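Long-range contacts in carbohydrate-binding protein (Flavonifractor plautii, PDB 6N1B), which removes the acetyl group from N-acetylgalactosamine, in a gut bacterial pathway that converts A-type blood antigen to O type: residues A139-G144 / D200-L205; G147-L152 / A195-D200. All blocks are in the same frame, centred on the assembly; numbering follows the deposited sequence.

In the fold
Strand 131-140 ends within residues 139-144, and a short connection leads into the neighbouring antiparallel strand 148-155. Interaction 2 then closes a loop of 42 intervening residues, bringing strand 193-198 back to pair with strand 148-155 at the outer side of the four-stranded sheet. From D200, which both contacts share, residues 200-205 run back toward strand 131-140, and interaction 1 closes a wider loop of 55 residues that encloses the first. The centres of the two contacts lie about 9 Å apart. A bond between S198 and D203 links them, as does one between D140 N and G147 O. Interaction 2 adds the edge strand 193-198 to the sheet, and interaction 1 ties the loop that follows it to the end of strand 131-140, beside the glycan pocket.

Interaction 1 (A139-G144 / D200-L205); sequences ADDQGG and DRYDML. With FUC (alpha-L-fucopyranose), chain B; GLA (alpha-D-galactopyranose), chain C.
A139, near the end of strand 131-140, and R201, in the loop after strand 193-198, have CA atoms 6.0 Å apart, and no ladder of backbone bonds joins the segments. The chain turns at D140, whose OD1 accepts from Q142 N at 3.0 Å, an Asx turn; the same oxygen forms a salt bridge with R115. R201 reaches along this turn, its CG 3.3 Å from D140 O. A bend at chi3 (-71°) then brings the guanidinium beside the backbone of D141, and NH1 donates to D141 O at 2.8 Å with an N-H...O angle of 153°. The acceptor lies in the guanidinium plane, whereas the donor stands above the carbonyl plane. G143 CA and Y202 CE2 lie over opposite faces of the guanidinium, near its rim, while NE forms a salt bridge with D227.

Y202 is sandwiched in turn: R201 CB sits over the centre of one face, and C6 of the alpha-galactose sits 3.7 Å above the ring plane over the other. Y202 OH donates to D141 OD1 at 2.6 Å, meeting the anti lone pair of that oxygen, the one turned away from OD2, with carboxylate and ring only 27° from coplanar. D141 OD1 also accepts from O2 of the fucose at 3.1 Å, and H117 ND1 is bonded to OD2, so three bonds fix the carboxylate's rotation. L205 CD2 touches O4 of the galactose at 3.7 Å. A polar carboxylate reading a sugar hydroxyl beside an aromatic ring that bears a sugar carbon on its face is characteristic of carbohydrate-binding sites. Here D141, Y202 and L205 form part of the pocket holding the blood group B trisaccharide.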
ATOM      1  N   ALA A 139      11.423   8.656  -6.592  1.00  9.90           N
ATOM      2  CA  ALA A 139      11.305   9.655  -7.676  1.00 11.37           C
ATOM      3  C   ALA A 139      12.382  10.723  -7.506  1.00  9.91           C
ATOM      4  O   ALA A 139      12.640  11.197  -6.384  1.00 11.15           O
ATOM      5  CB  ALA A 139       9.950  10.335  -7.592  1.00 13.91           C
ATOM      6  N   ASP A 140      12.945  11.123  -8.626  1.00 11.50           N
ATOM      7  CA  ASP A 140      13.586  12.404  -8.789  1.00 12.76           C
ATOM      8  C   ASP A 140      12.504  13.407  -9.148  1.00 11.93           C
ATOM      9  O   ASP A 140      11.988  13.348 -10.237  1.00 12.37           O
ATOM     10  CB  ASP A 140      14.627  12.302  -9.931  1.00 11.83           C
ATOM     11  CG  ASP A 140      15.378  13.615 -10.261  1.00 13.26           C
ATOM     12  OD1 ASP A 140      14.995  14.634  -9.668  1.00 13.17           O
ATOM     13  OD2 ASP A 140      16.337  13.524 -11.102  1.00 14.28           O
ATOM     14  N   ASP A 141      12.116  14.251  -8.194  1.00 12.51           N
ATOM     15  CA  ASP A 141      11.009  15.107  -8.481  1.00 12.79           C
ATOM     16  C   ASP A 141      11.318  16.298  -9.360  1.00 11.82           C
ATOM     17  O   ASP A 141      10.418  17.075  -9.695  1.00 12.68           O
ATOM     18  CB  ASP A 141      10.371  15.577  -7.187  1.00 11.63           C
ATOM     19  CG  ASP A 141       9.741  14.429  -6.387  1.00 11.63           C
ATOM     20  OD1 ASP A 141       8.663  13.894  -6.798  1.00 13.04           O
ATOM     21  OD2 ASP A 141      10.390  14.005  -5.377  1.00 13.77           O
ATOM     22  N   GLN A 142      12.595  16.504  -9.685  1.00 13.04           N
ATOM     23  CA  GLN A 142      12.948  17.635 -10.556  1.00 14.59           C
ATOM     24  C   GLN A 142      12.521  17.428 -11.982  1.00 13.81           C
ATOM     25  O   GLN A 142      12.894  16.414 -12.612  1.00 15.11           O
ATOM     26  CB  GLN A 142      14.461  17.859 -10.493  1.00 16.48           C
ATOM     27  CG  GLN A 142      14.924  19.088 -11.274  1.00 19.71           C
ATOM     28  CD  GLN A 142      16.292  19.558 -10.930  1.00 29.59           C
ATOM     29  OE1 GLN A 142      17.062  19.832 -11.814  1.00 45.64           O
ATOM     30  NE2 GLN A 142      16.590  19.726  -9.647  1.00 28.08           N
ATOM     31  N   GLY A 143      11.743  18.302 -12.539  1.00 15.16           N
ATOM     32  CA  GLY A 143      11.426  18.271 -13.920  1.00 17.20           C
ATOM     33  C   GLY A 143      12.683  18.318 -14.783  1.00 17.89           C
ATOM     34  O   GLY A 143      13.661  19.034 -14.508  1.00 19.49           O
ATOM     35  N   GLY A 144      12.679  17.411 -15.750  1.00 16.59           N
ATOM     36  CA  GLY A 144      13.862  17.204 -16.615  1.00 19.17           C
ATOM     37  C   GLY A 144      14.993  16.350 -15.984  1.00 17.58           C
ATOM     38  O   GLY A 144      16.086  16.201 -16.546  1.00 19.33           O
ATOM     39  N   ASP A 200       9.862   9.217 -16.955  1.00 12.46           N
ATOM     40  CA  ASP A 200       8.829  10.146 -16.428  1.00 13.23           C
ATOM     41  C   ASP A 200       8.805   9.975 -14.921  1.00 11.99           C
ATOM     42  O   ASP A 200       9.180   8.900 -14.386  1.00 11.73           O
ATOM     43  CB  ASP A 200       7.467   9.845 -17.099  1.00 13.99           C
ATOM     44  CG  ASP A 200       7.406  10.431 -18.526  1.00 19.46           C
ATOM     45  OD1 ASP A 200       8.160  11.374 -18.817  1.00 21.94           O
ATOM     46  OD2 ASP A 200       6.754   9.889 -19.305  1.00 28.83           O
ATOM     47  N   ARG A 201       8.323  10.977 -14.257  1.00 10.63           N
ATOM     48  CA  ARG A 201       8.412  10.959 -12.745  1.00 10.06           C
ATOM     49  C   ARG A 201       7.290  10.197 -12.059  1.00 10.11           C
ATOM     50  O   ARG A 201       7.549   9.619 -11.006  1.00 10.26           O
ATOM     51  CB  ARG A 201       8.327  12.380 -12.206  1.00 11.25           C
ATOM     52  CG  ARG A 201       9.625  13.172 -12.496  1.00 10.78           C
ATOM     53  CD  ARG A 201       9.527  14.644 -12.064  1.00 12.66           C
ATOM     54  NE  ARG A 201       8.595  15.331 -13.005  1.00 12.88           N
ATOM     55  CZ  ARG A 201       8.129  16.546 -12.819  1.00 14.56           C
ATOM     56  NH1 ARG A 201       8.552  17.287 -11.817  1.00 15.34           N
ATOM     57  NH2 ARG A 201       7.301  17.044 -13.739  1.00 19.89           N
ATOM     58  N   TYR A 202       6.068  10.068 -12.656  1.00  8.89           N
ATOM     59  CA  TYR A 202       4.897   9.715 -11.920  1.00  9.20           C
ATOM     60  C   TYR A 202       4.036   8.721 -12.634  1.00  8.44           C
ATOM     61  O   TYR A 202       2.809   8.644 -12.477  1.00  9.25           O
ATOM     62  CB  TYR A 202       4.092  10.960 -11.501  1.00  9.65           C
ATOM     63  CG  TYR A 202       4.951  11.988 -10.758  1.00  9.60           C
ATOM     64  CD1 TYR A 202       5.651  11.650  -9.565  1.00 10.39           C
ATOM     65  CD2 TYR A 202       5.006  13.276 -11.183  1.00 11.28           C
ATOM     66  CE1 TYR A 202       6.417  12.563  -8.931  1.00 11.15           C
ATOM     67  CE2 TYR A 202       5.810  14.187 -10.530  1.00 11.52           C
ATOM     68  CZ  TYR A 202       6.537  13.879  -9.430  1.00 10.57           C
ATOM     69  OH  TYR A 202       7.361  14.797  -8.835  1.00 12.42           O
ATOM     70  N   ASP A 203       4.668   7.806 -13.398  1.00  9.06           N
ATOM     71  CA  ASP A 203       3.889   6.872 -14.224  1.00  9.24           C
ATOM     72  C   ASP A 203       3.854   5.462 -13.726  1.00  8.16           C
ATOM     73  O   ASP A 203       3.320   4.627 -14.423  1.00 10.02           O
ATOM     74  CB  ASP A 203       4.332   6.925 -15.692  1.00  9.62           C
ATOM     75  CG  ASP A 203       5.680   6.348 -16.043  1.00 12.81           C
ATOM     76  OD1 ASP A 203       6.343   5.711 -15.176  1.00 12.01           O
ATOM     77  OD2 ASP A 203       6.115   6.460 -17.227  1.00 17.57           O
ATOM     78  N   MET A 204       4.295   5.226 -12.457  1.00  9.05           N
ATOM     79  CA  MET A 204       4.271   3.895 -11.850  1.00 10.11           C
ATOM     80  C   MET A 204       3.874   3.996 -10.365  1.00 10.04           C
ATOM     81  O   MET A 204       4.545   3.467  -9.492  1.00  9.72           O
ATOM     82  CB  MET A 204       5.704   3.210 -11.977  1.00 16.20           C
ATOM     83  CG  MET A 204       6.322   3.169 -13.137  1.00 22.04           C
ATOM     84  SD  MET A 204       7.881   2.376 -13.122  1.00 13.90           S
ATOM     85  CE  MET A 204       9.078   3.517 -12.480  1.00 15.26           C
ATOM     86  N   LEU A 205       2.856   4.821 -10.054  1.00  8.58           N
ATOM     87  CA  LEU A 205       2.471   5.041  -8.680  1.00  7.61           C
ATOM     88  C   LEU A 205       1.805   3.842  -8.046  1.00  8.24           C
ATOM     89  O   LEU A 205       1.069   3.076  -8.665  1.00  8.67           O
ATOM     90  CB  LEU A 205       1.582   6.254  -8.509  1.00  8.10           C
ATOM     91  CG  LEU A 205       2.100   7.614  -9.070  1.00  9.31           C
ATOM     92  CD1 LEU A 205       1.240   8.717  -8.663  1.00 10.14           C
ATOM     93  CD2 LEU A 205       3.552   7.859  -8.604  1.00 10.37           C
TER
HETATM   94  C1  FUC B   2       5.213  15.530  -3.180  1.00 18.33           C
HETATM   95  C2  FUC B   2       6.491  15.420  -4.027  1.00 18.62           C
HETATM   96  C3  FUC B   2       7.084  16.825  -4.269  1.00 19.42           C
HETATM   97  C4  FUC B   2       7.425  17.459  -2.934  1.00 20.78           C
HETATM   98  C5  FUC B   2       6.153  17.565  -2.107  1.00 20.71           C
HETATM   99  C6  FUC B   2       6.320  18.115  -0.659  1.00 20.47           C
HETATM  100  O2  FUC B   2       6.153  14.852  -5.330  1.00 18.90           O
HETATM  101  O3  FUC B   2       8.324  16.710  -5.017  1.00 21.89           O
HETATM  102  O4  FUC B   2       8.398  16.662  -2.274  1.00 20.01           O
HETATM  103  O5  FUC B   2       5.571  16.231  -1.975  1.00 20.42           O
HETATM  104  C1  GLA C   3       1.818  12.997  -4.071  1.00 16.88           C
HETATM  105  C2  GLA C   3       2.441  11.610  -3.702  1.00 14.12           C
HETATM  106  C3  GLA C   3       3.897  11.559  -4.193  1.00 22.29           C
HETATM  107  C4  GLA C   3       4.013  11.897  -5.724  1.00 15.92           C
HETATM  108  C5  GLA C   3       3.220  13.201  -6.047  1.00 18.54           C
HETATM  109  C6  GLA C   3       3.006  13.385  -7.494  1.00 20.19           C
HETATM  110  O2  GLA C   3       2.400  11.524  -2.228  1.00 20.90           O
HETATM  111  O3  GLA C   3       4.604  10.144  -3.792  1.00 20.41           O
HETATM  112  O4  GLA C   3       3.493  10.798  -6.374  1.00 18.65           O
HETATM  113  O5  GLA C   3       1.816  13.130  -5.539  1.00 17.06           O
HETATM  114  O6  GLA C   3       2.335  14.675  -7.831  1.00 14.53           O

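Interaction 2 (G147-L152 / A195-D200); sequences GAEVRL and AIASPD
A classic beta bulge, in which A195 and I196 both face V150, interrupts the antiparallel pairing of strands 148-155 and 193-198. The axes of the short segments approach to 4.6 Å, and their N-to-C directions are 171° apart, close to antiparallel. A148 and S198 form a hydrogen-bonded pair, A148 N to S198 O at 3.0 Å and S198 N to A148 O at 2.9 Å. E149 and A197 follow as a non-hydrogen-bonded pair. At the bulge V150 N donates to I196 O at 2.8 Å, and V150 O accepts twice, from A195 N at 2.8 Å and from I196 N at 3.2 Å.

The side chains of A148, V150, I196 and S198 share one face, where I196 meets M204. E149 and A197 occupy the other, and there R151 NE donates to E149 OE1 at 2.8 Å within a salt bridge; T194 OG1 also bonds OE1, and W138 takes R151 in a cation-pi contact. Just before the A148-S198 pair, G147 CA lies 3.4 Å from S198 O in a CA-H...O contact. S198 OG accepts from D200 N in an ST turn and bonds D203. Such an edge pairing in a four-stranded antiparallel meander is consistent with the outer part of a beta-propeller blade.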
ATOM      1  N   GLY A 147      13.693  10.810 -13.738  1.00 12.49           N
ATOM      2  CA  GLY A 147      12.460  10.081 -13.633  1.00 11.39           C
ATOM      3  C   GLY A 147      12.265   9.383 -12.309  1.00 11.54           C
ATOM      4  O   GLY A 147      12.427   9.962 -11.258  1.00 12.83           O
ATOM      5  N   ALA A 148      11.874   8.105 -12.376  1.00  9.96           N
ATOM      6  CA  ALA A 148      11.561   7.350 -11.171  1.00 10.30           C
ATOM      7  C   ALA A 148      11.919   5.891 -11.345  1.00  8.96           C
ATOM      8  O   ALA A 148      12.236   5.411 -12.468  1.00  9.86           O
ATOM      9  CB  ALA A 148      10.079   7.453 -10.838  1.00 11.26           C
ATOM     10  N   GLU A 149      11.850   5.153 -10.240  1.00  9.20           N
ATOM     11  CA  GLU A 149      12.120   3.748 -10.245  1.00  8.70           C
ATOM     12  C   GLU A 149      11.162   3.043  -9.256  1.00  8.99           C
ATOM     13  O   GLU A 149      10.743   3.619  -8.257  1.00 10.12           O
ATOM     14  CB  GLU A 149      13.546   3.414  -9.776  1.00  9.88           C
ATOM     15  CG  GLU A 149      14.629   3.899 -10.726  1.00  9.86           C
ATOM     16  CD  GLU A 149      16.030   3.523 -10.322  1.00 11.42           C
ATOM     17  OE1 GLU A 149      16.240   2.835  -9.294  1.00 12.01           O
ATOM     18  OE2 GLU A 149      16.966   3.873 -11.056  1.00 16.18           O
ATOM     19  N   VAL A 150      10.831   1.793  -9.566  1.00  8.76           N
ATOM     20  CA  VAL A 150      10.349   0.832  -8.546  1.00  8.81           C
ATOM     21  C   VAL A 150      11.531   0.066  -8.045  1.00  8.04           C
ATOM     22  O   VAL A 150      12.255  -0.516  -8.874  1.00  9.36           O
ATOM     23  CB  VAL A 150       9.199  -0.076  -9.086  1.00  9.45           C
ATOM     24  CG1 VAL A 150       8.841  -1.104  -8.041  1.00 10.35           C
ATOM     25  CG2 VAL A 150       8.004   0.751  -9.511  1.00 11.47           C
ATOM     26  N   ARG A 151      11.791   0.131  -6.750  1.00  8.33           N
ATOM     27  CA  ARG A 151      12.938  -0.517  -6.080  1.00  8.76           C
ATOM     28  C   ARG A 151      12.427  -1.608  -5.149  1.00  7.72           C
ATOM     29  O   ARG A 151      11.252  -1.691  -4.824  1.00  8.71           O
ATOM     30  CB  ARG A 151      13.721   0.538  -5.353  1.00  8.52           C
ATOM     31  CG  ARG A 151      14.358   1.554  -6.282  1.00  9.62           C
ATOM     32  CD  ARG A 151      15.119   2.694  -5.578  1.00  9.43           C
ATOM     33  NE  ARG A 151      15.802   3.496  -6.560  1.00  9.85           N
ATOM     34  CZ  ARG A 151      16.723   4.441  -6.284  1.00  9.60           C
ATOM     35  NH1 ARG A 151      16.843   4.886  -5.050  1.00 10.76           N
ATOM     36  NH2 ARG A 151      17.527   4.850  -7.252  1.00 11.76           N
ATOM     37  N   LEU A 152      13.375  -2.448  -4.748  1.00  8.90           N
ATOM     38  CA  LEU A 152      13.080  -3.711  -4.048  1.00  8.70           C
ATOM     39  C   LEU A 152      14.176  -4.029  -3.045  1.00  8.27           C
ATOM     40  O   LEU A 152      15.401  -3.948  -3.379  1.00  9.45           O
ATOM     41  CB  LEU A 152      12.991  -4.813  -5.069  1.00  8.85           C
ATOM     42  CG  LEU A 152      12.953  -6.261  -4.605  1.00  9.34           C
ATOM     43  CD1 LEU A 152      11.724  -6.573  -3.742  1.00  9.53           C
ATOM     44  CD2 LEU A 152      13.014  -7.207  -5.791  1.00 10.95           C
ATOM     45  N   ALA A 195      13.841  -2.613  -9.852  1.00 10.55           N
ATOM     46  CA  ALA A 195      12.900  -3.491 -10.564  1.00  9.79           C
ATOM     47  C   ALA A 195      12.487  -2.875 -11.867  1.00 10.14           C
ATOM     48  O   ALA A 195      12.387  -3.610 -12.870  1.00 11.68           O
ATOM     49  CB  ALA A 195      11.748  -3.831  -9.682  1.00 10.15           C
ATOM     50  N   ILE A 196      12.147  -1.588 -11.902  1.00  9.66           N
ATOM     51  CA  ILE A 196      11.649  -0.875 -13.088  1.00 10.00           C
ATOM     52  C   ILE A 196      12.185   0.503 -13.033  1.00 11.46           C
ATOM     53  O   ILE A 196      12.207   1.113 -11.947  1.00 10.61           O
ATOM     54  CB  ILE A 196      10.077  -0.862 -13.181  1.00 10.91           C
ATOM     55  CG1 ILE A 196       9.477  -2.239 -12.897  1.00 12.41           C
ATOM     56  CG2 ILE A 196       9.607  -0.378 -14.500  1.00 12.46           C
ATOM     57  CD1 ILE A 196       8.021  -2.197 -12.679  1.00 12.76           C
ATOM     58  N   ALA A 197      12.554   1.071 -14.219  1.00 11.38           N
ATOM     59  CA  ALA A 197      12.901   2.493 -14.301  1.00 11.35           C
ATOM     60  C   ALA A 197      12.034   3.144 -15.367  1.00 10.84           C
ATOM     61  O   ALA A 197      11.703   2.508 -16.404  1.00 14.30           O
ATOM     62  CB  ALA A 197      14.344   2.712 -14.591  1.00 12.50           C
ATOM     63  N   SER A 198      11.718   4.431 -15.175  1.00 10.59           N
ATOM     64  CA  SER A 198      11.039   5.208 -16.221  1.00 11.30           C
ATOM     65  C   SER A 198      11.620   6.568 -16.254  1.00 10.48           C
ATOM     66  O   SER A 198      11.931   7.172 -15.258  1.00 11.83           O
ATOM     67  CB  SER A 198       9.523   5.356 -15.867  1.00 13.60           C
ATOM     68  OG  SER A 198       8.926   6.221 -16.833  1.00 13.53           O
ATOM     69  N   PRO A 199      11.673   7.186 -17.469  1.00 12.91           N
ATOM     70  CA  PRO A 199      12.154   8.536 -17.559  1.00 13.51           C
ATOM     71  C   PRO A 199      11.122   9.599 -17.083  1.00 12.43           C
ATOM     72  O   PRO A 199      11.521  10.743 -16.836  1.00 13.95           O
ATOM     73  CB  PRO A 199      12.403   8.734 -19.039  1.00 15.77           C
ATOM     74  CG  PRO A 199      11.465   7.834 -19.724  1.00 16.08           C
ATOM     75  CD  PRO A 199      11.418   6.581 -18.810  1.00 14.69           C
ATOM     76  N   ASP A 200       9.862   9.217 -16.955  1.00 12.46           N
ATOM     77  CA  ASP A 200       8.829  10.146 -16.428  1.00 13.23           C
ATOM     78  C   ASP A 200       8.805   9.975 -14.921  1.00 11.99           C
ATOM     79  O   ASP A 200       9.180   8.900 -14.386  1.00 11.73           O
ATOM     80  CB  ASP A 200       7.467   9.845 -17.099  1.00 13.99           C
ATOM     81  CG  ASP A 200       7.406  10.431 -18.526  1.00 19.46           C
ATOM     82  OD1 ASP A 200       8.160  11.374 -18.817  1.00 21.94           O
ATOM     83  OD2 ASP A 200       6.754   9.889 -19.305  1.00 28.83           O
TER